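Putative gdp-fucose protein o-fucosyltransferase 1 (Caenorhabditis elegans, PDB 3ZY2) belongs to the O-fucosyltransferase family of GT-B fold proteins and binds guanosine-5'-diphosphate between its two Rossmann-like halves. Local coordinates at residues Ala215-Asn220 and Cys332-Ser337; Ala36-Leu41 and Tyr71-Thr76. All coordinates share one frame; numbering follows the deposited sequence.

Contact 1 of 2, residues Ala215-Asn220 and Cys332-Ser337. With GDP (guanosine-5'-diphosphate), chain C.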
loop_
_atom_site.group_PDB
_atom_site.type_symbol
_atom_site.label_atom_id
_atom_site.label_comp_id
_atom_site.label_asym_id
_atom_site.label_seq_id
_atom_site.Cartn_x
_atom_site.Cartn_y
_atom_site.Cartn_z
ATOM N N ALA A 215 -18.956 -19.427 -27.577
ATOM C CA ALA A 215 -18.095 -19.795 -26.433
ATOM C C ALA A 215 -18.602 -19.103 -25.198
ATOM O O ALA A 215 -18.938 -17.900 -25.260
ATOM C CB ALA A 215 -16.632 -19.384 -26.699
ATOM N N VAL A 216 -18.634 -19.837 -24.092
ATOM C CA VAL A 216 -19.129 -19.281 -22.814
ATOM C C VAL A 216 -18.111 -19.518 -21.713
ATOM O O VAL A 216 -17.459 -20.557 -21.685
ATOM C CB VAL A 216 -20.518 -19.851 -22.399
ATOM C CG1 VAL A 216 -21.521 -19.659 -23.519
ATOM C CG2 VAL A 216 -20.405 -21.319 -21.995
ATOM N N HIS A 217 -17.997 -18.538 -20.828
ATOM C CA HIS A 217 -17.197 -18.652 -19.614
ATOM C C HIS A 217 -18.098 -18.810 -18.404
ATOM O O HIS A 217 -18.903 -17.933 -18.108
ATOM C CB HIS A 217 -16.298 -17.420 -19.432
ATOM C CG HIS A 217 -15.420 -17.516 -18.225
ATOM N ND1 HIS A 217 -15.163 -16.450 -17.384
ATOM C CD2 HIS A 217 -14.752 -18.582 -17.706
ATOM C CE1 HIS A 217 -14.368 -16.857 -16.406
ATOM N NE2 HIS A 217 -14.109 -18.147 -16.573
ATOM N N LEU A 218 -17.996 -19.973 -17.749
ATOM C CA LEU A 218 -18.782 -20.270 -16.557
ATOM C C LEU A 218 -17.858 -20.217 -15.351
ATOM O O LEU A 218 -17.105 -21.152 -15.085
ATOM C CB LEU A 218 -19.454 -21.647 -16.671
ATOM C CG LEU A 218 -20.327 -21.858 -17.921
ATOM C CD1 LEU A 218 -21.028 -23.228 -17.868
ATOM C CD2 LEU A 218 -21.375 -20.715 -18.136
ATOM N N ARG A 219 -17.902 -19.090 -14.649
ATOM C CA ARG A 219 -17.116 -18.899 -13.442
ATOM C C ARG A 219 -18.034 -19.313 -12.298
ATOM O O ARG A 219 -19.035 -18.640 -12.008
ATOM C CB ARG A 219 -16.721 -17.415 -13.328
ATOM C CG ARG A 219 -15.764 -17.107 -12.174
ATOM C CD ARG A 219 -14.343 -17.587 -12.394
ATOM N NE ARG A 219 -13.458 -16.890 -11.460
ATOM C CZ ARG A 219 -13.158 -17.315 -10.242
ATOM N NH1 ARG A 219 -13.638 -18.469 -9.796
ATOM N NH2 ARG A 219 -12.356 -16.605 -9.469
ATOM N N ASN A 220 -17.724 -20.438 -11.664
ATOM C CA ASN A 220 -18.665 -21.003 -10.699
ATOM C C ASN A 220 -18.100 -21.813 -9.537
ATOM O O ASN A 220 -18.856 -22.537 -8.893
ATOM C CB ASN A 220 -19.789 -21.798 -11.402
ATOM C CG ASN A 220 -19.264 -22.885 -12.323
ATOM O OD1 ASN A 220 -18.184 -23.446 -12.120
ATOM N ND2 ASN A 220 -20.039 -23.181 -13.355
ATOM N N CYS A 332 -19.376 -10.866 -16.490
ATOM C CA CYS A 332 -18.978 -9.473 -16.432
ATOM C C CYS A 332 -18.044 -9.136 -15.273
ATOM O O CYS A 332 -17.244 -8.201 -15.373
ATOM C CB CYS A 332 -20.217 -8.621 -16.337
ATOM S SG CYS A 332 -19.794 -6.889 -16.197
ATOM N N VAL A 333 -18.152 -9.866 -14.172
ATOM C CA VAL A 333 -17.323 -9.558 -12.997
ATOM C C VAL A 333 -15.917 -10.157 -13.121
ATOM O O VAL A 333 -14.953 -9.685 -12.535
ATOM C CB VAL A 333 -18.038 -10.004 -11.671
ATOM C CG1 VAL A 333 -17.173 -9.722 -10.452
ATOM C CG2 VAL A 333 -19.370 -9.320 -11.566
ATOM N N SER A 334 -15.782 -11.197 -13.922
ATOM C CA SER A 334 -14.522 -11.915 -13.960
ATOM C C SER A 334 -13.455 -11.210 -14.799
ATOM O O SER A 334 -13.667 -10.909 -15.999
ATOM C CB SER A 334 -14.761 -13.308 -14.507
ATOM O OG SER A 334 -13.538 -13.966 -14.743
ATOM N N THR A 335 -12.284 -11.017 -14.207
ATOM C CA THR A 335 -11.156 -10.473 -14.975
ATOM C C THR A 335 -10.613 -11.471 -16.005
ATOM O O THR A 335 -9.901 -11.084 -16.936
ATOM C CB THR A 335 -9.984 -9.981 -14.100
ATOM O OG1 THR A 335 -9.427 -11.093 -13.380
ATOM C CG2 THR A 335 -10.467 -8.910 -13.134
ATOM N N PHE A 336 -10.940 -12.751 -15.824
ATOM C CA PHE A 336 -10.594 -13.786 -16.788
ATOM C C PHE A 336 -11.446 -13.600 -18.065
ATOM O O PHE A 336 -10.923 -13.554 -19.185
ATOM C CB PHE A 336 -10.782 -15.145 -16.102
ATOM C CG PHE A 336 -10.245 -16.319 -16.865
ATOM C CD1 PHE A 336 -8.916 -16.728 -16.691
ATOM C CD2 PHE A 336 -11.084 -17.084 -17.675
ATOM C CE1 PHE A 336 -8.423 -17.848 -17.381
ATOM C CE2 PHE A 336 -10.599 -18.230 -18.348
ATOM C CZ PHE A 336 -9.284 -18.606 -18.197
ATOM N N SER A 337 -12.763 -13.440 -17.885
ATOM C CA SER A 337 -13.629 -13.033 -19.003
ATOM C C SER A 337 -13.147 -11.725 -19.622
ATOM O O SER A 337 -13.269 -11.542 -20.839
ATOM C CB SER A 337 -15.098 -12.877 -18.573
ATOM O OG SER A 337 -15.824 -14.110 -18.657
HETATM P PB GDP C . -11.302 -13.772 -11.719
HETATM O O1B GDP C . -12.130 -14.638 -12.595
HETATM O O2B GDP C . -11.036 -12.236 -11.819
HETATM O O3B GDP C . -10.691 -14.514 -10.380
HETATM O O3A GDP C . -10.021 -14.353 -12.708
HETATM P PA GDP C . -8.394 -14.604 -12.217
HETATM O O1A GDP C . -8.106 -15.225 -13.820
HETATM O O2A GDP C . -7.653 -13.657 -11.652
HETATM O "O5'" GDP C . -8.973 -15.838 -11.050
HETATM C "C5'" GDP C . -9.338 -16.668 -11.969
HETATM C "C4'" GDP C . -9.042 -17.979 -12.026
HETATM O "O4'" GDP C . -9.638 -19.183 -11.751
HETATM C "C3'" GDP C . -8.422 -18.063 -13.265
HETATM O "O3'" GDP C . -6.751 -17.804 -13.663
HETATM C "C2'" GDP C . -7.985 -20.163 -13.729
HETATM O "O2'" GDP C . -6.891 -20.389 -12.958
HETATM C "C1'" GDP C . -9.315 -20.371 -13.026
HETATM N N9 GDP C . -10.219 -20.207 -13.925
HETATM C C8 GDP C . -11.510 -18.918 -13.978
HETATM N N7 GDP C . -11.886 -19.479 -15.083
HETATM C C5 GDP C . -11.458 -20.482 -15.742
HETATM C C6 GDP C . -11.601 -21.525 -17.125
HETATM O O6 GDP C . -12.482 -21.137 -17.740
HETATM N N1 GDP C . -10.811 -22.248 -17.018
HETATM C C2 GDP C . -9.850 -22.674 -16.355
HETATM N N2 GDP C . -9.203 -23.427 -16.449
HETATM N N3 GDP C . -9.337 -22.044 -15.004
HETATM C C4 GDP C . -10.248 -20.942 -14.815
#
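His217 and Ser337 bring the C-terminal end of strand 213-218 against the first turn of helix 335-346, with their CA atoms 6.7 Å apart. His217 has the largest share of the contact. Its CG lies anti to the backbone N (chi1 -178°), and the ring meets Ser334, Phe336 and Ser337. Both ring nitrogens have a partner. His217 ND1 is hydrogen-bonded to Ser337 OG at 2.7 Å, and Ser337 OG also bonds to the backbone N of Asn331. At the other nitrogen, His217 NE2 donates to N7 of GDP over 3.0 Å. Phe336 CD2 lies over one face of the imidazole, toward its rim, 3.4 Å from His217 NE2. The two rings are oblique, with planes 40° apart. The guanine lies over one face of Phe336, so His217 and Phe336 probably help to position the base.

In a GT-B fold, the C-terminal Rossmann-like domain supplies much of the nucleotide site, as it does here. Ser334 is the N-cap of helix 335-346. Its OG accepts a nearly straight bond from Ser337 N (166° at the hydrogen) and a weak one from Phe336 N. The same OG donates to O1B of GDP at 2.7 Å. Arg219 NE also donates to O1B, at 2.9 Å, so that oxygen is gripped from both segments. Arg219 NH2 reaches O3B of GDP over 2.8 Å. Arg219 NH1 turns to Asp288 and Asp221 in salt bridges, which probably help to fix the guanidinium. The Arg219 side chain also lies about 4 Å from a bound manganese ion. Thr335 N donates to O2B of GDP. The helix start would thus help to offset the diphosphate charge.

Contact 2 of 2, residues Ala36-Leu41 and Tyr71-Thr76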
loop_
_atom_site.group_PDB
_atom_site.type_symbol
_atom_site.label_atom_id
_atom_site.label_comp_id
_atom_site.label_asym_id
_atom_site.label_seq_id
_atom_site.Cartn_x
_atom_site.Cartn_y
_atom_site.Cartn_z
ATOM N N ALA A 36 5.557 5.324 -20.799
ATOM C CA ALA A 36 5.555 6.733 -20.358
ATOM C C ALA A 36 6.881 7.130 -19.715
ATOM O O ALA A 36 7.353 8.260 -19.927
ATOM C CB ALA A 36 4.389 7.001 -19.423
ATOM N N LEU A 37 7.486 6.220 -18.946
ATOM C CA LEU A 37 8.793 6.481 -18.329
ATOM C C LEU A 37 9.983 6.355 -19.286
ATOM O O LEU A 37 11.117 6.723 -18.932
ATOM C CB LEU A 37 9.037 5.594 -17.107
ATOM C CG LEU A 37 8.475 6.004 -15.749
ATOM C CD1 LEU A 37 9.181 5.252 -14.622
ATOM C CD2 LEU A 37 8.586 7.498 -15.548
ATOM N N ASP A 38 9.714 5.834 -20.482
ATOM C CA ASP A 38 10.731 5.519 -21.485
ATOM C C ASP A 38 11.843 4.607 -20.956
ATOM O O ASP A 38 13.021 4.800 -21.242
ATOM C CB ASP A 38 11.287 6.787 -22.157
ATOM C CG ASP A 38 11.836 6.514 -23.547
ATOM O OD1 ASP A 38 11.538 5.439 -24.124
ATOM O OD2 ASP A 38 12.573 7.383 -24.070
ATOM N N ARG A 39 11.442 3.582 -20.210
ATOM C CA ARG A 39 12.345 2.544 -19.759
ATOM C C ARG A 39 11.891 1.237 -20.399
ATOM O O ARG A 39 10.692 1.036 -20.640
ATOM C CB ARG A 39 12.279 2.391 -18.239
ATOM C CG ARG A 39 13.101 3.446 -17.487
ATOM C CD ARG A 39 13.003 3.216 -15.996
ATOM N NE ARG A 39 13.815 4.190 -15.253
ATOM C CZ ARG A 39 14.980 3.921 -14.669
ATOM N NH1 ARG A 39 15.494 2.699 -14.685
ATOM N NH2 ARG A 39 15.620 4.879 -14.015
ATOM N N THR A 40 12.847 0.358 -20.650
ATOM C CA THR A 40 12.539 -0.981 -21.153
ATOM C C THR A 40 11.884 -1.804 -20.050
ATOM O O THR A 40 12.359 -1.810 -18.911
ATOM C CB THR A 40 13.807 -1.687 -21.641
ATOM O OG1 THR A 40 14.330 -0.969 -22.756
ATOM C CG2 THR A 40 13.488 -3.104 -22.122
ATOM N N LEU A 41 10.779 -2.484 -20.392
ATOM C CA LEU A 41 10.080 -3.344 -19.443
ATOM C C LEU A 41 10.588 -4.766 -19.527
ATOM O O LEU A 41 10.569 -5.376 -20.604
ATOM C CB LEU A 41 8.573 -3.329 -19.692
ATOM C CG LEU A 41 7.753 -4.175 -18.711
ATOM C CD1 LEU A 41 7.911 -3.636 -17.276
ATOM C CD2 LEU A 41 6.282 -4.217 -19.147
ATOM N N TYR A 71 4.282 -2.281 -29.003
ATOM C CA TYR A 71 3.747 -1.263 -28.118
ATOM C C TYR A 71 4.838 -0.460 -27.410
ATOM O O TYR A 71 4.788 0.783 -27.373
ATOM C CB TYR A 71 2.762 -1.859 -27.099
ATOM C CG TYR A 71 2.256 -0.797 -26.162
ATOM C CD1 TYR A 71 1.408 0.225 -26.627
ATOM C CD2 TYR A 71 2.676 -0.754 -24.832
ATOM C CE1 TYR A 71 0.976 1.227 -25.781
ATOM C CE2 TYR A 71 2.246 0.249 -23.981
ATOM C CZ TYR A 71 1.400 1.235 -24.462
ATOM O OH TYR A 71 0.979 2.227 -23.603
ATOM N N THR A 72 5.811 -1.156 -26.831
ATOM C CA THR A 72 6.872 -0.499 -26.076
ATOM C C THR A 72 8.102 -1.400 -26.033
ATOM O O THR A 72 7.992 -2.596 -26.300
ATOM C CB THR A 72 6.379 -0.132 -24.660
ATOM O OG1 THR A 72 7.248 0.847 -24.073
ATOM C CG2 THR A 72 6.253 -1.389 -23.759
ATOM N N ARG A 73 9.264 -0.837 -25.694
ATOM C CA ARG A 73 10.474 -1.637 -25.553
ATOM C C ARG A 73 10.383 -2.629 -24.414
ATOM O O ARG A 73 10.032 -2.262 -23.290
ATOM C CB ARG A 73 11.700 -0.764 -25.321
ATOM C CG ARG A 73 11.991 0.158 -26.453
ATOM C CD ARG A 73 13.423 0.712 -26.385
ATOM N NE ARG A 73 13.715 1.422 -25.132
ATOM C CZ ARG A 73 13.194 2.594 -24.779
ATOM N NH1 ARG A 73 12.349 3.229 -25.585
ATOM N NH2 ARG A 73 13.522 3.142 -23.622
ATOM N N VAL A 74 10.717 -3.875 -24.729
ATOM C CA VAL A 74 10.655 -4.980 -23.790
ATOM C C VAL A 74 11.881 -5.882 -23.921
ATOM O O VAL A 74 12.547 -5.887 -24.975
ATOM C CB VAL A 74 9.383 -5.851 -24.040
ATOM C CG1 VAL A 74 8.099 -5.069 -23.751
ATOM C CG2 VAL A 74 9.375 -6.435 -25.462
ATOM N N VAL A 75 12.184 -6.614 -22.847
ATOM C CA VAL A 75 13.127 -7.740 -22.884
ATOM C C VAL A 75 12.537 -8.909 -22.102
ATOM O O VAL A 75 11.801 -8.703 -21.128
ATOM C CB VAL A 75 14.530 -7.407 -22.303
ATOM C CG1 VAL A 75 15.320 -6.530 -23.265
ATOM C CG2 VAL A 75 14.433 -6.830 -20.868
ATOM N N THR A 76 12.843 -10.126 -22.521
ATOM C CA THR A 76 12.415 -11.292 -21.748
ATOM C C THR A 76 13.122 -11.340 -20.393
ATOM O O THR A 76 14.195 -10.746 -20.214
ATOM C CB THR A 76 12.698 -12.609 -22.485
ATOM O OG1 THR A 76 14.114 -12.742 -22.709
ATOM C CG2 THR A 76 11.951 -12.667 -23.826
HETATM O O HOH W 1 8.821 -0.021 -22.287
#
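Leu41 and Val74 form a parallel beta bridge at one edge of the six-stranded sheet, where strand 74-75 is the outermost strand within the chain. Leu41 N donates to Arg73 O at 3.0 Å, and Leu41 O accepts from Val75 N at 3.0 Å. The two bonds straddle Val74, the usual pattern for parallel strands. The side chains of Leu41 and Val74 point to the same face of the sheet, and Leu41 CB lies 4.4 Å from Val74 CG1. Thr40, one residue before Leu41, packs its CG2 against Val75 CG2 at 4.0 Å.

Strand 40-42 follows helix 20-37, which itself follows strand 10-13, in a beta-alpha-beta unit of the Rossmann type. The helix ends in a Schellman motif at Asp38, with positive phi (54°). This turn holds the second part of the contact. Arg73 crosses to it, its chain bent at chi3 (-58°), and grips Asp38 end-on with two nitrogens on one oxygen. Arg73 NH1 meets Asp38 OD1 on the syn side at 2.8 Å. Arg73 NH2 comes to the same oxygen from above the carboxylate plane, at 3.1 Å. The carboxylate and guanidinium planes are 77° apart. Arg73 NH2 also makes a weak bond to Asp38 O.

Asp6 OD2 joins the group, in a salt bridge with Arg73 NH2 and a hydrogen bond with Thr40 OG1. One water links the segments: it donates to Arg39 O and Arg73 O and accepts from Thr72 OG1.

In the fold
Contact 2 comes first along the chain and closes before contact 1 opens. Their centres are 30 Å apart, on opposite sides of the chain's centre, and their nearest atoms are about 18 Å apart. They share no sheet. Contact 2 joins the two strands at one edge of the six-stranded parallel sheet. Contact 1 sits at the end of strand 213-218, the middle strand of the five-stranded parallel sheet. The two sheets fit the paired Rossmann-like domains of a GT-B protein. Helix 20-37 gives an indirect link: Gly21 and Asn22 near its start bond to the GDP held at contact 1, and its far end leads into contact 2.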